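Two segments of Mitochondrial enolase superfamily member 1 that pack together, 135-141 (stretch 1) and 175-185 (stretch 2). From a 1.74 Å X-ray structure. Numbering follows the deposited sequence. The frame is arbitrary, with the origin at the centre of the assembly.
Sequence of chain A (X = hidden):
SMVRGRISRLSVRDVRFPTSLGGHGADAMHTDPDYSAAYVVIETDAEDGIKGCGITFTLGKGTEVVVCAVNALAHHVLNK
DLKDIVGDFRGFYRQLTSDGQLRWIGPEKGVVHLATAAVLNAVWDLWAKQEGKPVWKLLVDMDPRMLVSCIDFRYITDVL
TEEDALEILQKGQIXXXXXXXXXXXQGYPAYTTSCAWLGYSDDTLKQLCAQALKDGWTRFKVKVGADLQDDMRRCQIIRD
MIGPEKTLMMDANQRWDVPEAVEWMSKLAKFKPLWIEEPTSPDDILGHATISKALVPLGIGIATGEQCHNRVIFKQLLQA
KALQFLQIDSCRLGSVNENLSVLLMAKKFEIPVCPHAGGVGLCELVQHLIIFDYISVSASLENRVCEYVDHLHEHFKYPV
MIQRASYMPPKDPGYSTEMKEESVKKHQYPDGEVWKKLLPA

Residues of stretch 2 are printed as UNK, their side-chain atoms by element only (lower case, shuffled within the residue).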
# COMPACT_ATOMS: atom_id res chain seq x y z
N VAL A 135 19.82 17.26 -11.14
CA VAL A 135 19.60 15.81 -11.21
C VAL A 135 19.40 15.35 -12.68
O VAL A 135 19.94 14.29 -13.06
CB VAL A 135 18.45 15.35 -10.25
CG1 VAL A 135 17.86 13.99 -10.67
CG2 VAL A 135 18.95 15.31 -8.80
N TRP A 136 18.60 16.07 -13.49
CA TRP A 136 18.40 15.61 -14.88
C TRP A 136 19.76 15.41 -15.62
O TRP A 136 19.95 14.39 -16.31
CB TRP A 136 17.47 16.54 -15.69
CG TRP A 136 18.05 17.90 -16.05
CD1 TRP A 136 17.86 19.07 -15.38
CD2 TRP A 136 18.86 18.22 -17.20
NE1 TRP A 136 18.55 20.09 -16.00
CE2 TRP A 136 19.14 19.61 -17.14
CE3 TRP A 136 19.39 17.46 -18.27
CZ2 TRP A 136 19.92 20.26 -18.11
CZ3 TRP A 136 20.18 18.12 -19.23
CH2 TRP A 136 20.45 19.49 -19.12
N LYS A 137 20.74 16.30 -15.37
CA LYS A 137 22.03 16.29 -16.04
C LYS A 137 22.92 15.23 -15.47
O LYS A 137 23.62 14.55 -16.21
CB LYS A 137 22.68 17.69 -15.99
CG LYS A 137 24.02 17.80 -16.75
CD LYS A 137 23.91 17.41 -18.25
CE LYS A 137 25.15 17.85 -19.04
NZ LYS A 137 25.26 17.06 -20.31
N LEU A 138 22.82 15.01 -14.14
CA LEU A 138 23.55 13.92 -13.48
C LEU A 138 23.15 12.60 -14.12
O LEU A 138 24.01 11.76 -14.42
CB LEU A 138 23.21 13.91 -11.96
CG LEU A 138 23.79 12.74 -11.13
CD1 LEU A 138 25.32 12.93 -10.98
CD2 LEU A 138 23.08 12.65 -9.73
N LEU A 139 21.82 12.41 -14.33
CA LEU A 139 21.29 11.19 -14.94
C LEU A 139 21.73 11.06 -16.39
O LEU A 139 22.22 9.98 -16.80
CB LEU A 139 19.75 11.18 -14.84
CG LEU A 139 19.22 10.98 -13.41
CD1 LEU A 139 17.71 11.20 -13.37
CD2 LEU A 139 19.63 9.59 -12.86
N VAL A 140 21.53 12.13 -17.18
CA VAL A 140 21.96 12.17 -18.62
C VAL A 140 23.46 11.79 -18.79
O VAL A 140 23.80 11.02 -19.69
CB VAL A 140 21.65 13.55 -19.26
CG1 VAL A 140 22.45 13.81 -20.56
CG2 VAL A 140 20.14 13.70 -19.50
N ASP A 141 24.35 12.30 -17.91
CA ASP A 141 25.79 12.07 -18.00
C ASP A 141 26.25 10.75 -17.43
O ASP A 141 27.39 10.37 -17.67
CB ASP A 141 26.54 13.23 -17.32
CG ASP A 141 26.52 14.54 -18.10
OD1 ASP A 141 26.02 14.54 -19.29
OD2 ASP A 141 27.03 15.55 -17.57
N UNK A 175 21.86 10.54 -30.56
CA UNK A 175 21.19 11.84 -30.61
C UNK A 175 20.97 12.50 -29.26
O UNK A 175 20.21 13.48 -29.20
N UNK A 176 21.67 12.05 -28.19
CA UNK A 176 21.46 12.63 -26.85
C UNK A 176 21.92 14.10 -26.81
O UNK A 176 21.29 14.87 -26.14
c UNK A 176 22.15 11.82 -25.73
c UNK A 176 24.33 11.08 -24.61
c UNK A 176 23.83 11.38 -23.20
c UNK A 176 23.69 11.89 -25.74
n UNK A 176 24.49 10.46 -22.21
N UNK A 177 22.99 14.49 -27.55
CA UNK A 177 23.44 15.91 -27.52
C UNK A 177 22.37 16.82 -28.15
O UNK A 177 22.05 17.86 -27.58
c UNK A 177 27.64 15.38 -29.44
n UNK A 177 27.35 13.96 -29.78
c UNK A 177 25.95 15.37 -27.46
c UNK A 177 27.37 15.72 -27.98
c UNK A 177 24.80 16.07 -28.24
N UNK A 178 21.79 16.39 -29.30
CA UNK A 178 20.73 17.09 -30.05
C UNK A 178 19.47 17.25 -29.16
O UNK A 178 18.92 18.35 -29.08
c UNK A 178 22.67 15.41 -32.23
o UNK A 178 23.62 15.44 -33.04
c UNK A 178 20.40 16.37 -31.37
c UNK A 178 21.55 16.44 -32.40
o UNK A 178 22.64 14.63 -31.25
N UNK A 179 19.08 16.18 -28.43
CA UNK A 179 17.92 16.24 -27.53
C UNK A 179 18.18 17.15 -26.32
O UNK A 179 17.28 17.93 -25.94
n UNK A 179 17.86 11.14 -29.35
n UNK A 179 16.97 11.86 -27.34
c UNK A 179 16.83 14.15 -28.34
c UNK A 179 17.79 11.06 -28.02
c UNK A 179 17.46 14.85 -27.12
c UNK A 179 16.09 12.88 -27.94
n UNK A 179 18.53 10.16 -27.38
N UNK A 180 19.39 17.10 -25.72
CA UNK A 180 19.69 18.03 -24.64
C UNK A 180 19.65 19.49 -25.16
O UNK A 180 19.05 20.34 -24.51
o UNK A 180 22.90 17.15 -21.99
c UNK A 180 21.02 17.70 -23.96
o UNK A 180 23.23 19.28 -21.52
c UNK A 180 22.59 18.36 -22.07
c UNK A 180 21.36 18.71 -22.86
N UNK A 181 20.21 19.77 -26.38
CA UNK A 181 20.12 21.11 -26.97
C UNK A 181 18.69 21.55 -27.12
O UNK A 181 18.37 22.69 -26.76
n UNK A 181 25.66 20.46 -29.25
c UNK A 181 23.29 20.83 -28.67
c UNK A 181 22.21 21.83 -28.29
c UNK A 181 24.62 21.48 -28.97
c UNK A 181 20.83 21.20 -28.34
N UNK A 182 17.81 20.64 -27.58
CA UNK A 182 16.37 20.91 -27.80
C UNK A 182 15.67 21.31 -26.48
O UNK A 182 14.91 22.30 -26.41
c UNK A 182 15.70 19.66 -28.40
n UNK A 182 12.57 21.48 -28.93
o UNK A 182 14.27 21.22 -30.37
c UNK A 182 13.68 20.88 -29.33
c UNK A 182 14.18 19.73 -28.47
N UNK A 183 15.98 20.56 -25.41
CA UNK A 183 15.46 20.80 -24.08
C UNK A 183 15.90 22.17 -23.56
O UNK A 183 15.06 22.93 -23.09
s UNK A 183 13.27 18.50 -22.99
c UNK A 183 15.11 18.41 -23.33
c UNK A 183 15.90 19.68 -23.10
c UNK A 183 12.61 18.80 -24.64
N UNK A 184 17.19 22.52 -23.73
CA UNK A 184 17.70 23.79 -23.24
C UNK A 184 17.11 24.96 -24.02
O UNK A 184 16.90 26.03 -23.46
c UNK A 184 19.25 23.82 -23.29
c UNK A 184 19.95 22.82 -22.34
c UNK A 184 19.71 23.19 -20.82
c UNK A 184 21.45 22.68 -22.70
N UNK A 185 16.81 24.74 -25.31
CA UNK A 185 16.32 25.82 -26.15
C UNK A 185 14.81 26.07 -25.99
O UNK A 185 14.42 27.23 -26.01
c UNK A 185 16.67 25.55 -27.60
O HOH W 1 26.55 13.06 -21.58

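Position 175 has backbone atoms alone, so it is glycine. Gly 175 sits at the N-cap with a phi of 73°, a value that by itself favours glycine, and it lies out of reach of stretch 1.

Position 176 carries four carbons in a row ending in a nitrogen, and its CA-to-CB bond points toward the other helix. The terminal nitrogen meets the backbone O of Val 140 at 2.7 Å. An unbranched four-carbon chain with a terminal amine is lysine. From Lys 176, NZ donates that hydrogen bond to a carbonyl in the last turn of stretch 1, while CE lies 3.8 Å from Val 140 CG1, so the aliphatic part packs where the amine bonds.

Position 177 has the same four carbons and nitrogen, but its CA-to-CB bond points away and nothing on stretch 1 is touched: Lys 177, exposed. Position 178 shows three carbons, the third carrying two oxygens, the carboxylate of Glu 178; it is out of reach of stretch 1 and touches a crystal neighbour. At position 179 three carbons lead to a nitrogen and then a carbon bearing two more nitrogens. This guanidinium identifies Arg 179, also out of reach.

Position 180 again has three carbons with two oxygens on the third, and its CA-to-CB bond points toward stretch 1. One oxygen lies 2.9 Å from Lys 137 NZ, and the group also touches Trp 136 and Val 140. The residue is glutamate. Lys 137 NZ forms a salt bridge with Glu 180, donating to OE1 at 2.9 Å and, weakly, to OE2 at 3.2 Å. Glu 180 OE2 is also 3.7 Å from Trp 136 CH2, at the edge of the ring and near its plane. With chi1 and chi2 both t, the chain is extended and carries its carboxylate across the gap.

Position 181, four carbons ending in nitrogen, is Lys 181, out of reach. Position 182 has three carbons, the third bearing one oxygen and one nitrogen: the amide of Gln 182, likewise without a contact. At position 183 an unbranched run of two carbons, sulfur and carbon gives Met 183; its CA-to-CB bond points toward stretch 1, but its end leads away.

Position 184 has four carbons forked at the second, and one terminal carbon approaches the Trp 136 ring. This is leucine: Leu 184 CD2 lies 4.0 Å from Trp 136 CZ2, an apolar contact. Position 185 has one side-chain carbon, Ala 185, and is out of reach.

The rule is a four-residue spacing along stretch 2, 176, 180 and 184, set against Val 140, Lys 137 and Trp 136 on a nearly antiparallel helix, at 171°. The axes approach no closer than 12.4 Å, and long side chains span the separation. Lys 137 NZ also bridges to Asp 141 OD1 at 2.8 Å, so one amine ties both helices into a charged network, while the total buried surface is a modest 279 Å².

Stretch 2 (175-185) GKKEREKQMLA
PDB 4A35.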